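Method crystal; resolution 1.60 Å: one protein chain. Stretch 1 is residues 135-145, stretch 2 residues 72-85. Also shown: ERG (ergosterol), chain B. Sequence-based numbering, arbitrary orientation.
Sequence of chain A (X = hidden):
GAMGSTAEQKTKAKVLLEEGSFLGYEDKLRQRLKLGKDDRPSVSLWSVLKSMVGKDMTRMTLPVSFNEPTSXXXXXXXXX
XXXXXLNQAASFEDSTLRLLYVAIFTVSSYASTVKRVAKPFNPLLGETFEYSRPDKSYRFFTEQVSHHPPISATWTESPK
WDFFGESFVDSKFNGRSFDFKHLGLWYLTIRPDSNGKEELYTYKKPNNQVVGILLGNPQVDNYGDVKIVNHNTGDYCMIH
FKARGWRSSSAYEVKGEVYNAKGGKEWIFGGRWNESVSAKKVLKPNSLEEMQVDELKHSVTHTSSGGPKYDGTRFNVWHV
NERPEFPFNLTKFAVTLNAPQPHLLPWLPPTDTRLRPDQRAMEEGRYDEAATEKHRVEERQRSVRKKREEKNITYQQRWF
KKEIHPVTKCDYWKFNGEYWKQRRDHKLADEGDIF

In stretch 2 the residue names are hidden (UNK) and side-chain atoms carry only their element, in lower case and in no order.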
ATOM      1  N   ASP A 135     -12.053  14.550  -0.406  1.00 19.10           N
ATOM      2  CA  ASP A 135     -13.196  14.067   0.361  1.00 21.53           C
ATOM      3  C   ASP A 135     -12.789  13.359   1.645  1.00 21.02           C
ATOM      4  O   ASP A 135     -13.625  13.204   2.544  1.00 22.99           O
ATOM      5  CB  ASP A 135     -14.060  13.133  -0.501  1.00 19.64           C
ATOM      6  CG  ASP A 135     -13.282  11.946  -1.067  1.00 22.48           C
ATOM      7  OD1 ASP A 135     -12.125  12.133  -1.501  1.00 20.17           O
ATOM      8  OD2 ASP A 135     -13.844  10.831  -1.090  1.00 23.16           O
ATOM      9  N   LYS A 136     -11.535  12.919   1.749  1.00 18.57           N
ATOM     10  CA  LYS A 136     -11.012  12.241   2.925  1.00 17.27           C
ATOM     11  C   LYS A 136      -9.932  13.046   3.638  1.00 18.36           C
ATOM     12  O   LYS A 136      -9.448  12.616   4.688  1.00 22.30           O
ATOM     13  CB  LYS A 136     -10.442  10.869   2.530  1.00 18.49           C
ATOM     14  CG  LYS A 136     -11.406   9.982   1.769  1.00 20.64           C
ATOM     15  CD  LYS A 136     -12.671   9.721   2.582  1.00 22.88           C
ATOM     16  CE  LYS A 136     -13.593   8.752   1.880  1.00 28.76           C
ATOM     17  NZ  LYS A 136     -13.104   7.356   1.974  1.00 34.69           N
ATOM     18  N   SER A 137      -9.526  14.179   3.076  1.00 18.22           N
ATOM     19  CA  SER A 137      -8.517  15.061   3.656  1.00 16.04           C
ATOM     20  C   SER A 137      -7.150  14.396   3.810  1.00 17.64           C
ATOM     21  O   SER A 137      -6.405  14.717   4.742  1.00 19.68           O
ATOM     22  CB  SER A 137      -8.987  15.628   4.996  1.00 24.25           C
ATOM     23  OG  SER A 137     -10.101  16.490   4.798  1.00 26.11           O
ATOM     24  N   TYR A 138      -6.757  13.499   2.895  1.00 15.20           N
ATOM     25  CA  TYR A 138      -5.398  12.977   2.955  1.00 13.88           C
ATOM     26  C   TYR A 138      -4.666  13.174   1.631  1.00 10.78           C
ATOM     27  O   TYR A 138      -5.272  13.332   0.567  1.00 13.78           O
ATOM     28  CB  TYR A 138      -5.351  11.488   3.379  1.00 14.68           C
ATOM     29  CG  TYR A 138      -5.858  10.445   2.393  1.00 14.00           C
ATOM     30  CD1 TYR A 138      -5.145  10.143   1.239  1.00 13.83           C
ATOM     31  CD2 TYR A 138      -7.006   9.698   2.665  1.00 13.17           C
ATOM     32  CE1 TYR A 138      -5.586   9.167   0.361  1.00 13.82           C
ATOM     33  CE2 TYR A 138      -7.450   8.711   1.796  1.00 14.73           C
ATOM     34  CZ  TYR A 138      -6.734   8.451   0.643  1.00 13.17           C
ATOM     35  OH  TYR A 138      -7.173   7.468  -0.218  1.00 13.17           O
ATOM     36  N   ARG A 139      -3.334  13.170   1.727  1.00 11.68           N
ATOM     37  CA  ARG A 139      -2.451  13.220   0.571  1.00 12.10           C
ATOM     38  C   ARG A 139      -1.440  12.094   0.707  1.00 12.93           C
ATOM     39  O   ARG A 139      -0.886  11.883   1.787  1.00 12.36           O
ATOM     40  CB  ARG A 139      -1.742  14.586   0.450  1.00 12.49           C
ATOM     41  CG  ARG A 139      -0.726  14.885   1.547  1.00 14.04           C
ATOM     42  CD  ARG A 139      -0.236  16.332   1.443  1.00 14.18           C
ATOM     43  NE  ARG A 139       0.967  16.531   2.236  1.00 16.37           N
ATOM     44  CZ  ARG A 139       1.566  17.700   2.413  1.00 16.87           C
ATOM     45  NH1 ARG A 139       1.052  18.802   1.872  1.00 16.90           N
ATOM     46  NH2 ARG A 139       2.672  17.772   3.136  1.00 18.44           N
ATOM     47  N   PHE A 140      -1.217  11.375  -0.389  1.00 11.19           N
ATOM     48  CA  PHE A 140      -0.263  10.280  -0.484  1.00 11.53           C
ATOM     49  C   PHE A 140       0.797  10.635  -1.514  1.00 11.07           C
ATOM     50  O   PHE A 140       0.473  11.121  -2.599  1.00 10.56           O
ATOM     51  CB  PHE A 140      -0.969   8.979  -0.912  1.00 12.05           C
ATOM     52  CG  PHE A 140      -0.031   7.856  -1.300  1.00 10.56           C
ATOM     53  CD1 PHE A 140       0.401   6.938  -0.344  1.00 11.90           C
ATOM     54  CD2 PHE A 140       0.392   7.703  -2.615  1.00 12.52           C
ATOM     55  CE1 PHE A 140       1.256   5.900  -0.701  1.00 11.63           C
ATOM     56  CE2 PHE A 140       1.247   6.656  -2.974  1.00 11.85           C
ATOM     57  CZ  PHE A 140       1.664   5.760  -2.012  1.00 10.96           C
ATOM     58  N   PHE A 141       2.056  10.353  -1.195  1.00 11.49           N
ATOM     59  CA  PHE A 141       3.132  10.567  -2.148  1.00  9.52           C
ATOM     60  C   PHE A 141       4.147   9.444  -2.022  1.00 11.26           C
ATOM     61  O   PHE A 141       4.421   8.968  -0.915  1.00 10.70           O
ATOM     62  CB  PHE A 141       3.845  11.907  -1.930  1.00 10.11           C
ATOM     63  CG  PHE A 141       4.922  12.154  -2.930  1.00  9.38           C
ATOM     64  CD1 PHE A 141       4.596  12.427  -4.253  1.00  9.79           C
ATOM     65  CD2 PHE A 141       6.253  12.049  -2.577  1.00 12.96           C
ATOM     66  CE1 PHE A 141       5.590  12.628  -5.201  1.00  9.42           C
ATOM     67  CE2 PHE A 141       7.255  12.248  -3.522  1.00 12.37           C
ATOM     68  CZ  PHE A 141       6.914  12.538  -4.834  1.00 11.61           C
ATOM     69  N   THR A 142       4.719   9.036  -3.154  1.00 10.36           N
ATOM     70  CA  THR A 142       5.742   7.998  -3.130  1.00 11.25           C
ATOM     71  C   THR A 142       6.743   8.250  -4.252  1.00  9.93           C
ATOM     72  O   THR A 142       6.391   8.774  -5.317  1.00 10.05           O
ATOM     73  CB  THR A 142       5.111   6.588  -3.244  1.00 10.54           C
ATOM     74  OG1 THR A 142       6.131   5.589  -3.176  1.00 10.56           O
ATOM     75  CG2 THR A 142       4.366   6.427  -4.568  1.00 11.03           C
ATOM     76  N   GLU A 143       8.004   7.889  -3.989  1.00  9.89           N
ATOM     77  CA  GLU A 143       9.086   7.968  -4.965  1.00 10.58           C
ATOM     78  C   GLU A 143       9.794   6.623  -5.020  1.00  9.91           C
ATOM     79  O   GLU A 143      10.032   5.998  -3.983  1.00  9.77           O
ATOM     80  CB  GLU A 143      10.107   9.061  -4.607  1.00 10.88           C
ATOM     81  CG  GLU A 143      11.302   9.135  -5.559  1.00  9.99           C
ATOM     82  CD  GLU A 143      12.285  10.260  -5.210  1.00 12.84           C
ATOM     83  OE1 GLU A 143      13.218  10.494  -5.999  1.00 14.29           O
ATOM     84  OE2 GLU A 143      12.117  10.907  -4.161  1.00 13.42           O
ATOM     85  N   GLN A 144      10.147   6.186  -6.231  1.00  8.81           N
ATOM     86  CA  GLN A 144      10.993   5.000  -6.380  1.00  8.91           C
ATOM     87  C   GLN A 144      12.423   5.440  -6.073  1.00 10.58           C
ATOM     88  O   GLN A 144      13.065   6.118  -6.880  1.00 10.33           O
ATOM     89  CB  GLN A 144      10.848   4.408  -7.777  1.00  8.64           C
ATOM     90  CG  GLN A 144      11.481   3.016  -7.913  1.00  9.20           C
ATOM     91  CD  GLN A 144      10.701   1.933  -7.187  1.00  8.89           C
ATOM     92  OE1 GLN A 144       9.700   2.196  -6.514  1.00  9.30           O
ATOM     93  NE2 GLN A 144      11.176   0.682  -7.321  1.00  9.87           N
ATOM     94  N   VAL A 145      12.916   5.072  -4.878  1.00 10.16           N
ATOM     95  CA  VAL A 145      14.225   5.531  -4.399  1.00 10.89           C
ATOM     96  C   VAL A 145      15.371   4.601  -4.777  1.00 12.36           C
ATOM     97  O   VAL A 145      16.545   5.008  -4.683  1.00 14.63           O
ATOM     98  CB  VAL A 145      14.177   5.747  -2.870  1.00 11.18           C
ATOM     99  CG1 VAL A 145      13.234   6.891  -2.539  1.00 14.18           C
ATOM    100  CG2 VAL A 145      13.735   4.481  -2.152  1.00 11.61           C
ATOM    101  N   UNK A  72       3.953  -0.754  -8.985  1.00 10.18           N
ATOM    102  CA  UNK A  72       4.192  -1.047  -7.573  1.00  9.96           C
ATOM    103  C   UNK A  72       3.883   0.176  -6.701  1.00  9.08           C
ATOM    104  O   UNK A  72       3.359   0.041  -5.585  1.00 10.23           O
ATOM    105  c   UNK A  72       5.143  -3.989  -7.365  1.00 16.09           C
ATOM    106  c   UNK A  72       5.832  -2.854  -6.619  1.00 15.59           C
ATOM    107  c   UNK A  72       5.634  -1.526  -7.363  1.00 11.07           C
ATOM    108  c   UNK A  72       5.334  -2.760  -5.196  1.00 16.24           C
ATOM    109  N   UNK A  73       4.169   1.387  -7.206  1.00  9.09           N
ATOM    110  CA  UNK A  73       3.874   2.603  -6.445  1.00  9.05           C
ATOM    111  C   UNK A  73       2.389   2.733  -6.144  1.00 10.70           C
ATOM    112  O   UNK A  73       2.009   3.259  -5.092  1.00 13.31           O
ATOM    113  c   UNK A  73       6.137   5.275  -8.266  1.00  9.55           C
ATOM    114  c   UNK A  73       6.656   3.730  -6.352  1.00 10.25           C
ATOM    115  c   UNK A  73       4.339   3.842  -7.223  1.00  9.28           C
ATOM    116  c   UNK A  73       5.812   3.928  -7.595  1.00  9.93           C
ATOM    117  N   UNK A  74       1.542   2.282  -7.066  1.00  9.39           N
ATOM    118  CA  UNK A  74       0.103   2.365  -6.883  1.00  9.04           C
ATOM    119  C   UNK A  74      -0.435   1.195  -6.070  1.00  9.97           C
ATOM    120  O   UNK A  74      -1.372   1.379  -5.289  1.00 10.15           O
ATOM    121  n   UNK A  74      -0.872   4.961 -10.961  1.00  9.59           N
ATOM    122  o   UNK A  74      -0.386   2.768 -11.100  1.00  9.36           O
ATOM    123  c   UNK A  74      -0.561   2.458  -8.260  1.00  8.49           C
ATOM    124  c   UNK A  74      -0.502   3.790 -10.430  1.00 10.00           C
ATOM    125  c   UNK A  74      -0.205   3.787  -8.954  1.00  8.88           C
ATOM    126  N   UNK A  75       0.161  -0.002  -6.192  1.00  8.76           N
ATOM    127  CA  UNK A  75      -0.248  -1.090  -5.308  1.00  9.30           C
ATOM    128  C   UNK A  75      -0.025  -0.723  -3.852  1.00  9.22           C
ATOM    129  O   UNK A  75      -0.826  -1.094  -2.984  1.00  9.38           O
ATOM    130  c   UNK A  75       0.516  -2.375  -5.638  1.00 10.11           C
ATOM    131  n   UNK A  75      -2.427  -6.357  -5.840  1.00 11.65           N
ATOM    132  c   UNK A  75      -1.291  -3.160  -7.239  1.00 10.93           C
ATOM    133  n   UNK A  75      -1.488  -5.909  -7.898  1.00 12.94           N
ATOM    134  c   UNK A  75      -1.913  -5.496  -6.705  1.00  9.96           C
ATOM    135  c   UNK A  75       0.206  -2.946  -7.005  1.00 10.16           C
ATOM    136  n   UNK A  75      -1.847  -4.204  -6.378  1.00 12.27           N
ATOM    137  N   UNK A  76       1.066  -0.014  -3.555  1.00  9.09           N
ATOM    138  CA  UNK A  76       1.306   0.415  -2.178  1.00  9.47           C
ATOM    139  C   UNK A  76       0.267   1.438  -1.734  1.00  9.54           C
ATOM    140  O   UNK A  76      -0.140   1.448  -0.565  1.00 11.44           O
ATOM    141  c   UNK A  76       2.741   0.951  -2.042  1.00 12.51           C
ATOM    142  c   UNK A  76       2.940   1.583  -0.682  1.00 13.70           C
ATOM    143  c   UNK A  76       3.749  -0.195  -2.258  1.00 13.92           C
ATOM    144  N   UNK A  77      -0.213   2.288  -2.650  1.00  9.69           N
ATOM    145  CA  UNK A  77      -1.290   3.209  -2.299  1.00 10.53           C
ATOM    146  C   UNK A  77      -2.589   2.491  -1.951  1.00 10.35           C
ATOM    147  O   UNK A  77      -3.443   3.075  -1.271  1.00 11.17           O
ATOM    148  c   UNK A  77      -1.535   4.195  -3.446  1.00 11.49           C
ATOM    149  N   UNK A  78      -2.772   1.242  -2.399  1.00  9.88           N
ATOM    150  CA  UNK A  78      -3.961   0.501  -2.006  1.00  9.29           C
ATOM    151  C   UNK A  78      -3.989   0.181  -0.511  1.00 11.82           C
ATOM    152  O   UNK A  78      -5.023  -0.286  -0.021  1.00 11.81           O
ATOM    153  c   UNK A  78      -4.082  -0.775  -2.856  1.00 10.73           C
ATOM    154  c   UNK A  78      -4.580  -1.666  -5.229  1.00 12.22           C
ATOM    155  o   UNK A  78      -5.492  -2.473  -4.932  1.00 14.21           O
ATOM    156  o   UNK A  78      -3.884  -1.800  -6.261  1.00 13.81           O
ATOM    157  c   UNK A  78      -4.328  -0.446  -4.342  1.00 10.64           C
ATOM    158  N   UNK A  79      -2.894   0.433   0.220  1.00 10.53           N
ATOM    159  CA  UNK A  79      -2.944   0.417   1.683  1.00 10.68           C
ATOM    160  C   UNK A  79      -4.050   1.319   2.201  1.00 10.90           C
ATOM    161  O   UNK A  79      -4.582   1.098   3.299  1.00 12.84           O
ATOM    162  o   UNK A  79      -0.660  -1.236   1.898  1.00 12.87           O
ATOM    163  c   UNK A  79      -0.478  -0.035   2.213  1.00 11.60           C
ATOM    164  c   UNK A  79      -1.640   0.925   2.312  1.00 10.68           C
ATOM    165  o   UNK A  79       0.652   0.462   2.465  1.00 13.08           O
ATOM    166  N   UNK A  80      -4.393   2.347   1.435  1.00  9.67           N
ATOM    167  CA  UNK A  80      -5.282   3.404   1.904  1.00 13.78           C
ATOM    168  C   UNK A  80      -6.748   3.161   1.586  1.00 11.88           C
ATOM    169  O   UNK A  80      -7.576   4.031   1.889  1.00 12.50           O
ATOM    170  c   UNK A  80      -4.848   4.739   1.289  1.00 12.05           C
ATOM    171  c   UNK A  80      -3.178   5.111   3.123  1.00 14.20           C
ATOM    172  c   UNK A  80      -3.080   6.472   1.003  1.00 14.54           C
ATOM    173  c   UNK A  80      -3.404   5.119   1.605  1.00 11.59           C
ATOM    174  N   UNK A  81      -7.100   2.018   0.982  1.00 10.54           N
ATOM    175  CA  UNK A  81      -8.471   1.835   0.511  1.00 10.06           C
ATOM    176  C   UNK A  81      -9.479   2.030   1.639  1.00 12.18           C
ATOM    177  O   UNK A  81     -10.541   2.629   1.432  1.00 13.53           O
ATOM    178  o   UNK A  81     -11.339  -1.413  -1.824  1.00 14.39           O
ATOM    179  o   UNK A  81      -9.193  -1.779  -1.655  1.00 13.84           O
ATOM    180  c   UNK A  81     -10.057   0.223  -0.634  1.00 11.29           C
ATOM    181  c   UNK A  81      -8.649   0.450  -0.116  1.00 11.81           C
ATOM    182  c   UNK A  81     -10.204  -1.078  -1.428  1.00 14.48           C
ATOM    183  N   UNK A  82      -9.169   1.534   2.832  1.00 11.55           N
ATOM    184  CA  UNK A  82     -10.080   1.622   3.975  1.00 12.18           C
ATOM    185  C   UNK A  82      -9.519   2.533   5.065  1.00 14.75           C
ATOM    186  O   UNK A  82      -9.635   2.245   6.256  1.00 13.58           O
ATOM    187  c   UNK A  82     -11.980  -2.448   1.538  1.00 15.27           C
ATOM    188  c   UNK A  82     -10.099  -1.546   2.735  1.00 12.79           C
ATOM    189  c   UNK A  82     -10.371   0.229   4.527  1.00 12.94           C
ATOM    190  c   UNK A  82     -12.837  -1.634   2.269  1.00 14.43           C
ATOM    191  c   UNK A  82     -12.305  -0.776   3.228  1.00 12.77           C
ATOM    192  c   UNK A  82     -10.620  -2.415   1.782  1.00 12.86           C
ATOM    193  c   UNK A  82     -10.934  -0.714   3.478  1.00 12.35           C
ATOM    194  o   UNK A  82     -12.477  -3.313   0.587  1.00 14.25           O
ATOM    195  N   UNK A  83      -8.894   3.637   4.661  1.00 15.14           N
ATOM    196  CA  UNK A  83      -8.268   4.562   5.594  1.00 15.32           C
ATOM    197  C   UNK A  83      -9.265   5.232   6.540  1.00 16.92           C
ATOM    198  O   UNK A  83      -8.825   5.805   7.542  1.00 16.64           O
ATOM    199  c   UNK A  83      -7.485   5.628   4.822  1.00 16.63           C
ATOM    200  N   UNK A  84     -10.573   5.178   6.250  1.00 17.18           N
ATOM    201  CA  UNK A  84     -11.569   5.646   7.219  1.00 18.31           C
ATOM    202  C   UNK A  84     -11.347   5.008   8.582  1.00 19.86           C
ATOM    203  O   UNK A  84     -11.668   5.612   9.616  1.00 20.08           O
ATOM    204  o   UNK A  84     -14.560   6.049   5.061  1.00 34.48           O
ATOM    205  o   UNK A  84     -12.762   7.264   5.340  1.00 29.41           O
ATOM    206  c   UNK A  84     -12.990   5.334   6.731  1.00 20.45           C
ATOM    207  c   UNK A  84     -13.467   6.283   5.632  1.00 28.43           C
ATOM    208  N   UNK A  85     -10.818   3.780   8.607  1.00 14.67           N
ATOM    209  CA  UNK A  85     -10.559   3.100   9.875  1.00 14.74           C
ATOM    210  C   UNK A  85      -9.631   3.905  10.767  1.00 17.18           C
ATOM    211  O   UNK A  85      -9.704   3.791  11.999  1.00 17.23           O
ATOM    212  c   UNK A  85     -10.218  -0.533   8.524  1.00 15.80           C
ATOM    213  c   UNK A  85     -10.943   0.695   9.050  1.00 13.42           C
ATOM    214  c   UNK A  85      -9.965   1.710   9.628  1.00 13.98           C
ATOM    215  c   UNK A  85     -11.962   0.294  10.103  1.00 17.60           C
TER
HETATM  216  C1  ERG B1301       0.728  -6.639  -1.059  1.00  9.20           C
HETATM  217  C2  ERG B1301       0.301  -5.405  -0.269  1.00  9.76           C
HETATM  218  C3  ERG B1301       1.521  -4.538  -0.094  1.00 10.84           C
HETATM  219  C4  ERG B1301       2.081  -4.126  -1.456  1.00 11.30           C
HETATM  220  C5  ERG B1301       2.303  -5.250  -2.321  1.00 10.61           C
HETATM  221  C6  ERG B1301       3.347  -5.197  -3.235  1.00 10.14           C
HETATM  222  C7  ERG B1301       3.597  -6.218  -4.165  1.00 11.51           C
HETATM  223  C8  ERG B1301       2.780  -7.352  -4.218  1.00  9.91           C
HETATM  224  C9  ERG B1301       1.841  -7.549  -3.163  1.00 10.00           C
HETATM  225  C10 ERG B1301       1.335  -6.283  -2.424  1.00 10.36           C
HETATM  226  C11 ERG B1301       0.655  -8.541  -3.525  1.00 11.85           C
HETATM  227  C12 ERG B1301       1.104  -9.728  -4.382  1.00 11.14           C
HETATM  228  C13 ERG B1301       1.836  -9.176  -5.623  1.00 10.89           C
HETATM  229  C14 ERG B1301       3.100  -8.480  -5.068  1.00  9.71           C
HETATM  230  C15 ERG B1301       3.887  -8.208  -6.334  1.00 11.42           C
HETATM  231  C16 ERG B1301       3.628  -9.462  -7.218  1.00 10.00           C
HETATM  232  C17 ERG B1301       2.521 -10.253  -6.470  1.00 10.55           C
HETATM  233  C18 ERG B1301       0.945  -8.258  -6.489  1.00 10.93           C
HETATM  234  C19 ERG B1301       0.241  -5.641  -3.323  1.00 10.28           C
HETATM  235  C20 ERG B1301       1.670 -11.031  -7.499  1.00 11.72           C
HETATM  236  C21 ERG B1301       0.492 -11.788  -6.897  1.00 13.03           C
HETATM  237  C22 ERG B1301       2.616 -12.029  -8.154  1.00 12.25           C
HETATM  238  C23 ERG B1301       2.975 -11.897  -9.601  1.00 13.49           C
HETATM  239  C24 ERG B1301       3.954 -12.889 -10.227  1.00 12.13           C
HETATM  240  C25 ERG B1301       3.434 -13.270 -11.620  1.00 13.74           C
HETATM  241  C26 ERG B1301       2.067 -13.945 -11.458  1.00 15.98           C
HETATM  242  C27 ERG B1301       4.360 -14.263 -12.342  1.00 16.98           C
HETATM  243  C28 ERG B1301       5.295 -12.188 -10.306  1.00 11.57           C
HETATM  244  O1  ERG B1301       1.193  -3.345   0.705  1.00 12.53           O
HETATM  245  O   HOH W   1      -9.188   5.940   0.822  1.00 13.92           O
HETATM  246  O   HOH W   2     -10.561   6.763   3.102  1.00 23.58           O

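Position 72 has four side-chain carbons, forked at the second. It points sideways to the strand and touches nothing on it. One fork carbon lies near the sterol. This is Leu72, and its CD1 is 3.7 Å from ERG C6.

Position 73 also has four carbons, forked at the second. It points toward the strand. Its CB is 3.7 Å from Thr142 CG2, and one fork carbon reaches the end of Gln144. This is Leu73, and its CD2 is 3.4 Å from Gln144 OE1.

Position 74 has three carbons, the third carrying one oxygen and one nitrogen. It points away from the strand. The amide end identifies Gln74.

Position 75 has three carbons, a nitrogen, then a carbon bearing two more nitrogens. It is out of reach of the strand. The end is a guanidinium, so this is Arg75. Its NH1 is 3.7 Å from ERG C18.

Position 76 has one carbon carrying two more. It points toward the strand but stops short of contact. Branching at CB, with carbon on both arms, gives Val76.

Position 77 has one carbon. This CB is 3.7 Å from Phe140 CE2 and sits over one face of that ring. The residue is Ala77.

Position 78 has three carbons, the third carrying two oxygens, and is out of reach of the strand. This is Glu78. Its OE2 makes a salt bridge with Arg75 NE at 3.2 Å.

Position 79 has two carbons, the second carrying two oxygens. It does not touch the strand. This is Asp79, whose OD1 lies 3.1 Å from the sterol oxygen O1.

Position 80 has four carbons, forked at the second, and points toward the strand. One fork carbon approaches two aromatic rings. This is Leu80: CD1 is 3.7 Å from Tyr138 CE1 and 3.8 Å from Phe140 CD1.

Position 81 has three carbons ending in two oxygens and points away. It is Glu81.

Position 82 has a carbon followed by a six-carbon ring bearing an oxygen. It also points away. It is Tyr82.

Position 83 has one carbon. This CB is 4.3 Å from Tyr138 CE2. It is Ala83, which closes a type I turn begun at Leu80.

Position 84 has two carbons, the second carrying two oxygens. Its end comes near Lys136. It is Asp84, and its OD1 is 3.4 Å from Lys136 NZ.

Position 85 has four carbons, forked at the second, out of reach of the strand. It is Leu85.

The contact is mainly apolar. Alternate strand residues Tyr138, Phe140 and Thr142 point toward stretch 2. Ala77 CB makes a CH-pi contact with Phe140, 3.9 Å from the ring centroid. Polar links lie nearer the Lys136 end. Water 1 joins Leu80 O and Tyr138 OH, with its oxygen 2.7 Å from each. The Lys136–Asp84 salt bridge contains a weak hydrogen bond, and water 2 also links NZ of Lys136 to OD1 of Asp84.

Stretch 2, residues 72-85: LLQRVAEDLEYADL
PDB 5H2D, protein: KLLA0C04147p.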